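Local atomic coordinates of 3-hydroxyacyl-CoA dehydrogenase (Burkholderia thailandensis, PDB entry 4XGN), a protein that binds NAD and, as a short-chain dehydrogenase, probably uses it to oxidise 3-hydroxyacyl-CoA to the 3-oxoacyl-CoA. Residues A27-L32 and E230-V235; R190-A195 and R236-N241. All coordinates share one frame; numbering follows the deposited sequence.

Interaction 1 of 2, residues A27-L32 and E230-V235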
# COMPACT_ATOMS: atom_id res chain seq x y z
N ALA A 27 -20.35 -12.47 -16.42
CA ALA A 27 -20.78 -13.05 -17.71
C ALA A 27 -19.56 -13.25 -18.62
O ALA A 27 -19.36 -14.31 -19.22
CB ALA A 27 -21.82 -12.20 -18.40
N GLY A 28 -18.69 -12.23 -18.70
CA GLY A 28 -17.50 -12.32 -19.53
C GLY A 28 -16.57 -13.42 -19.06
O GLY A 28 -16.00 -14.17 -19.87
N THR A 29 -16.48 -13.56 -17.74
CA THR A 29 -15.70 -14.63 -17.13
C THR A 29 -16.25 -16.01 -17.50
O THR A 29 -15.51 -16.92 -17.88
CB THR A 29 -15.61 -14.46 -15.60
OG1 THR A 29 -14.97 -13.20 -15.32
CG2 THR A 29 -14.73 -15.55 -14.98
N ALA A 30 -17.56 -16.14 -17.36
CA ALA A 30 -18.27 -17.36 -17.71
C ALA A 30 -18.00 -17.77 -19.14
O ALA A 30 -17.75 -18.94 -19.41
CB ALA A 30 -19.78 -17.19 -17.46
N ARG A 31 -18.05 -16.81 -20.06
CA ARG A 31 -17.84 -17.07 -21.45
C ARG A 31 -16.44 -17.59 -21.69
O ARG A 31 -16.26 -18.61 -22.39
CB ARG A 31 -18.09 -15.85 -22.31
CG ARG A 31 -19.53 -15.40 -22.35
CD ARG A 31 -19.66 -14.16 -23.23
NE ARG A 31 -21.00 -13.63 -23.16
CZ ARG A 31 -22.05 -14.09 -23.78
NH1 ARG A 31 -21.98 -15.16 -24.59
NH2 ARG A 31 -23.21 -13.48 -23.59
N LEU A 32 -15.45 -16.91 -21.12
CA LEU A 32 -14.07 -17.25 -21.38
C LEU A 32 -13.75 -18.62 -20.81
O LEU A 32 -13.06 -19.40 -21.49
CB LEU A 32 -13.11 -16.17 -20.85
CG LEU A 32 -11.62 -16.42 -21.10
CD1 LEU A 32 -10.87 -15.10 -21.14
CD2 LEU A 32 -10.92 -17.19 -19.99
N GLU A 230 -11.21 -8.78 -20.74
CA GLU A 230 -9.89 -8.46 -20.20
C GLU A 230 -9.83 -8.77 -18.71
O GLU A 230 -8.77 -9.16 -18.20
CB GLU A 230 -9.55 -7.01 -20.50
CG GLU A 230 -9.38 -6.83 -22.00
CD GLU A 230 -9.40 -5.40 -22.51
OE1 GLU A 230 -10.04 -4.49 -21.93
OE2 GLU A 230 -8.76 -5.20 -23.57
N TYR A 231 -10.94 -8.55 -18.00
CA TYR A 231 -11.07 -9.03 -16.67
C TYR A 231 -10.95 -10.55 -16.62
O TYR A 231 -10.22 -11.15 -15.83
CB TYR A 231 -12.41 -8.55 -16.06
CG TYR A 231 -12.70 -9.16 -14.70
CD1 TYR A 231 -13.35 -10.35 -14.59
CD2 TYR A 231 -12.30 -8.53 -13.50
CE1 TYR A 231 -13.59 -10.92 -13.36
CE2 TYR A 231 -12.55 -9.09 -12.26
CZ TYR A 231 -13.19 -10.30 -12.20
OH TYR A 231 -13.47 -10.91 -10.99
N ALA A 232 -11.70 -11.19 -17.53
CA ALA A 232 -11.71 -12.60 -17.58
C ALA A 232 -10.36 -13.22 -17.90
O ALA A 232 -10.03 -14.24 -17.34
CB ALA A 232 -12.73 -13.06 -18.59
N MET A 233 -9.57 -12.56 -18.74
CA MET A 233 -8.23 -13.01 -19.04
C MET A 233 -7.38 -13.07 -17.78
O MET A 233 -6.60 -14.02 -17.60
CB MET A 233 -7.52 -12.04 -19.99
CG MET A 233 -7.91 -12.07 -21.46
SD MET A 233 -7.05 -10.65 -22.24
CE MET A 233 -5.40 -11.11 -21.78
N LEU A 234 -7.51 -12.04 -16.91
CA LEU A 234 -6.75 -12.05 -15.68
C LEU A 234 -7.24 -13.13 -14.73
O LEU A 234 -6.44 -13.77 -14.03
CB LEU A 234 -6.79 -10.68 -15.00
CG LEU A 234 -5.93 -10.50 -13.73
CD1 LEU A 234 -4.49 -10.89 -13.94
CD2 LEU A 234 -6.11 -9.09 -13.23
N VAL A 235 -8.54 -13.37 -14.68
CA VAL A 235 -9.04 -14.49 -13.87
C VAL A 235 -8.35 -15.81 -14.33
O VAL A 235 -7.93 -16.63 -13.51
CB VAL A 235 -10.60 -14.65 -13.98
CG1 VAL A 235 -11.08 -15.93 -13.31
CG2 VAL A 235 -11.32 -13.46 -13.37
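On the contact face itself, Thr29 OG1 is held by one hydrogen bond: its hydroxyl is bonded to Leu25 O, one turn back in its own helix. With OG1 anti to the carbonyl carbon (chi1 -60°), the hydroxyl lies beside the backbone N and can reach that carbonyl. It then faces the Tyr231 ring at its edge and in its plane, where Thr29 OG1 comes to 3.3 Å from Tyr231 CE1 without a hydrogen bond. This is a helix-helix contact of the Rossmann fold: helix 24-35, which follows the first strand, 15-19, packs against helix 228-240, which precedes the last, 248-251. The axes of the segments 27-32 and 230-235 pass 8.2 Å apart and cross at -57°, and small residues make so close an approach possible. Ala232 CB points at helix 24-35 and settles on its backbone, 3.7 Å from Thr29 CA and equally near Gly28 O; glycine at 28 puts no side chain in the way. No hydrogen bond joins the two segments, so contact of surfaces does the work. Tyr231 leaves its helix with CG anti to the backbone N (chi1 173°), and its hydroxyl is bonded to Thr151 OG1, which ties down the far end of the ring. The side chains of Thr29 and Val235 cross at about a right angle, with Thr29 CG2 4.0 Å from Val235 CG1. Leu32 closes the contact on the partly exposed flank. Its CG stands anti to the backbone N, which extends the side chain toward helix 228-240, and Leu32 CD1 lies 3.8 Å from Ala232 CB. The same methyl reaches past Ala232 to the next residue, ending 3.7 Å from Met233 N.

Interaction 2 of 2, residues R190-A195 and R236-N241; sequences RVMTIA and RQIFEN
Two nitrogens of Arg190 close end-on around a single atom, the carbonyl oxygen of Ile238. The NH1 bond to Ile238 O is 2.8 Å long, with the donor above the carbonyl plane; the NH2 bond to Ile238 O is 3.1 Å and lies in it. Both run nearly within the guanidinium plane. NH2 adds a weak bond to Phe239 O, so the edge of the group spans two successive carbonyls in the last turn of helix 228-240. Over one face sits Asn241 O, 3.1 Å from Arg190 CZ and offset toward the rim, too badly angled for a hydrogen bond. Two further direct partners, Glu144 by a salt bridge to NH2 and Leu244 O by a bond from NH1, complete the first shell. A bend at chi3 (-74°) turns the arginine from strand 189-196 to this helix end. Farther along the strand the contact becomes greasy. Ile238 divides its two branches: its CG2 meets Met192 CG at 3.7 Å, while Ile238 CD1 lies 3.8 Å from Ile194 CG1. Strand and helix segments run nearly antiparallel here, at 160°, as expected in this Rossmann fold, where helix 228-240 lies against the sheet on the way from strand 189-196 to its parallel neighbour 248-251. In the second shell Asn241, the first residue past the helix, is held by a nearly straight bond of 2.9 Å from its ND2 to Gln237 OE1, and ND2 also reaches Glu230 O of the second subunit. A positive charge thus sits buried among the carbonyl oxygens of a helix C-terminus; their partial negative charge and the Glu144 carboxylate would be expected to stabilise Arg190 in its protonated form.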
# COMPACT_ATOMS: atom_id res chain seq x y z
N ARG A 190 -5.85 -21.42 -3.26
CA ARG A 190 -5.33 -20.04 -3.46
C ARG A 190 -6.46 -19.01 -3.43
O ARG A 190 -7.61 -19.30 -3.79
CB ARG A 190 -4.52 -19.93 -4.73
CG ARG A 190 -3.26 -20.74 -4.65
CD ARG A 190 -2.30 -20.48 -5.78
NE ARG A 190 -2.78 -21.11 -7.01
CZ ARG A 190 -3.29 -20.44 -8.05
NH1 ARG A 190 -3.46 -19.12 -8.06
NH2 ARG A 190 -3.64 -21.14 -9.12
N VAL A 191 -6.14 -17.82 -2.94
CA VAL A 191 -7.12 -16.75 -2.75
C VAL A 191 -6.53 -15.48 -3.31
O VAL A 191 -5.43 -15.04 -2.86
CB VAL A 191 -7.44 -16.58 -1.27
CG1 VAL A 191 -8.49 -15.50 -1.05
CG2 VAL A 191 -7.83 -17.94 -0.66
N MET A 192 -7.23 -14.90 -4.28
CA MET A 192 -6.74 -13.69 -4.95
C MET A 192 -7.88 -12.70 -5.15
O MET A 192 -9.08 -13.06 -5.20
CB MET A 192 -6.18 -14.06 -6.33
CG MET A 192 -4.84 -14.79 -6.34
SD MET A 192 -3.48 -13.72 -5.89
CE MET A 192 -3.57 -12.48 -7.16
N THR A 193 -7.49 -11.44 -5.36
CA THR A 193 -8.45 -10.39 -5.66
C THR A 193 -7.99 -9.58 -6.88
O THR A 193 -6.80 -9.27 -7.00
CB THR A 193 -8.63 -9.48 -4.41
OG1 THR A 193 -9.15 -10.29 -3.33
CG2 THR A 193 -9.60 -8.37 -4.71
N ILE A 194 -8.94 -9.21 -7.72
CA ILE A 194 -8.76 -8.28 -8.84
C ILE A 194 -9.48 -6.99 -8.44
O ILE A 194 -10.61 -7.05 -7.96
CB ILE A 194 -9.34 -8.84 -10.16
CG1 ILE A 194 -8.58 -10.13 -10.56
CG2 ILE A 194 -9.17 -7.80 -11.28
CD1 ILE A 194 -9.28 -10.97 -11.65
N ALA A 195 -8.77 -5.85 -8.59
CA ALA A 195 -9.33 -4.52 -8.35
C ALA A 195 -9.46 -3.83 -9.70
O ALA A 195 -8.55 -3.18 -10.18
CB ALA A 195 -8.41 -3.71 -7.39
N ARG A 236 -8.33 -16.06 -15.63
CA ARG A 236 -7.70 -17.30 -16.14
C ARG A 236 -6.24 -17.39 -15.74
O ARG A 236 -5.77 -18.43 -15.33
CB ARG A 236 -7.85 -17.33 -17.66
CG ARG A 236 -7.08 -18.45 -18.31
CD ARG A 236 -7.48 -18.72 -19.74
NE ARG A 236 -6.85 -19.97 -20.14
CZ ARG A 236 -7.13 -20.64 -21.25
NH1 ARG A 236 -7.95 -20.14 -22.16
NH2 ARG A 236 -6.53 -21.81 -21.48
N GLN A 237 -5.52 -16.28 -15.80
CA GLN A 237 -4.09 -16.28 -15.39
C GLN A 237 -3.95 -16.68 -13.92
O GLN A 237 -3.07 -17.43 -13.54
CB GLN A 237 -3.42 -14.95 -15.69
CG GLN A 237 -2.06 -14.74 -15.00
CD GLN A 237 -0.93 -15.62 -15.51
OE1 GLN A 237 0.13 -15.70 -14.86
NE2 GLN A 237 -1.13 -16.31 -16.64
N ILE A 238 -4.82 -16.12 -13.06
CA ILE A 238 -4.82 -16.49 -11.68
C ILE A 238 -5.09 -17.98 -11.47
O ILE A 238 -4.40 -18.63 -10.70
CB ILE A 238 -5.80 -15.64 -10.86
CG1 ILE A 238 -5.32 -14.19 -10.80
CG2 ILE A 238 -6.03 -16.30 -9.48
CD1 ILE A 238 -6.38 -13.19 -10.38
N PHE A 239 -6.10 -18.53 -12.16
CA PHE A 239 -6.31 -19.97 -12.12
C PHE A 239 -5.11 -20.77 -12.57
O PHE A 239 -4.78 -21.73 -11.92
CB PHE A 239 -7.56 -20.38 -12.93
CG PHE A 239 -8.88 -19.97 -12.30
CD1 PHE A 239 -9.08 -19.96 -10.94
CD2 PHE A 239 -9.97 -19.66 -13.12
CE1 PHE A 239 -10.32 -19.60 -10.39
CE2 PHE A 239 -11.21 -19.32 -12.60
CZ PHE A 239 -11.37 -19.27 -11.23
N GLU A 240 -4.42 -20.34 -13.63
CA GLU A 240 -3.32 -21.10 -14.21
C GLU A 240 -1.94 -20.84 -13.60
O GLU A 240 -0.99 -21.49 -14.02
CB GLU A 240 -3.30 -20.91 -15.73
CG GLU A 240 -4.61 -21.42 -16.37
CD GLU A 240 -4.68 -21.29 -17.89
OE1 GLU A 240 -4.00 -20.42 -18.49
OE2 GLU A 240 -5.45 -22.05 -18.49
N ASN A 241 -1.81 -19.89 -12.69
CA ASN A 241 -0.49 -19.58 -12.13
C ASN A 241 -0.40 -20.00 -10.68
O ASN A 241 -0.93 -19.32 -9.80
CB ASN A 241 -0.14 -18.11 -12.32
CG ASN A 241 1.33 -17.83 -12.07
OD1 ASN A 241 1.97 -18.46 -11.22
ND2 ASN A 241 1.87 -16.87 -12.83

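Interactions 1 and 2 use consecutive parts of helix 228-240, interaction 2 running on to Asn241 just past its end. Their centres are 11 Å apart, so this one helix packs on helix 24-35 and on strand 189-196 at once. Ile194 is the main junction: Ile194 CD1 lies 3.7 Å from Val235 CG2, and Ile194 CG2 is equally close to Tyr231 CE2. A second join, on the helix 24-35 side, is Leu32 CD2 against Arg236 CD at 3.8 Å. The bound NAD lies nearer to interaction 1, about 6 Å from the Tyr231 side chain and about 8 Å from that of Ile194, so both residues lie close to the cofactor. Both contacts also border the second subunit.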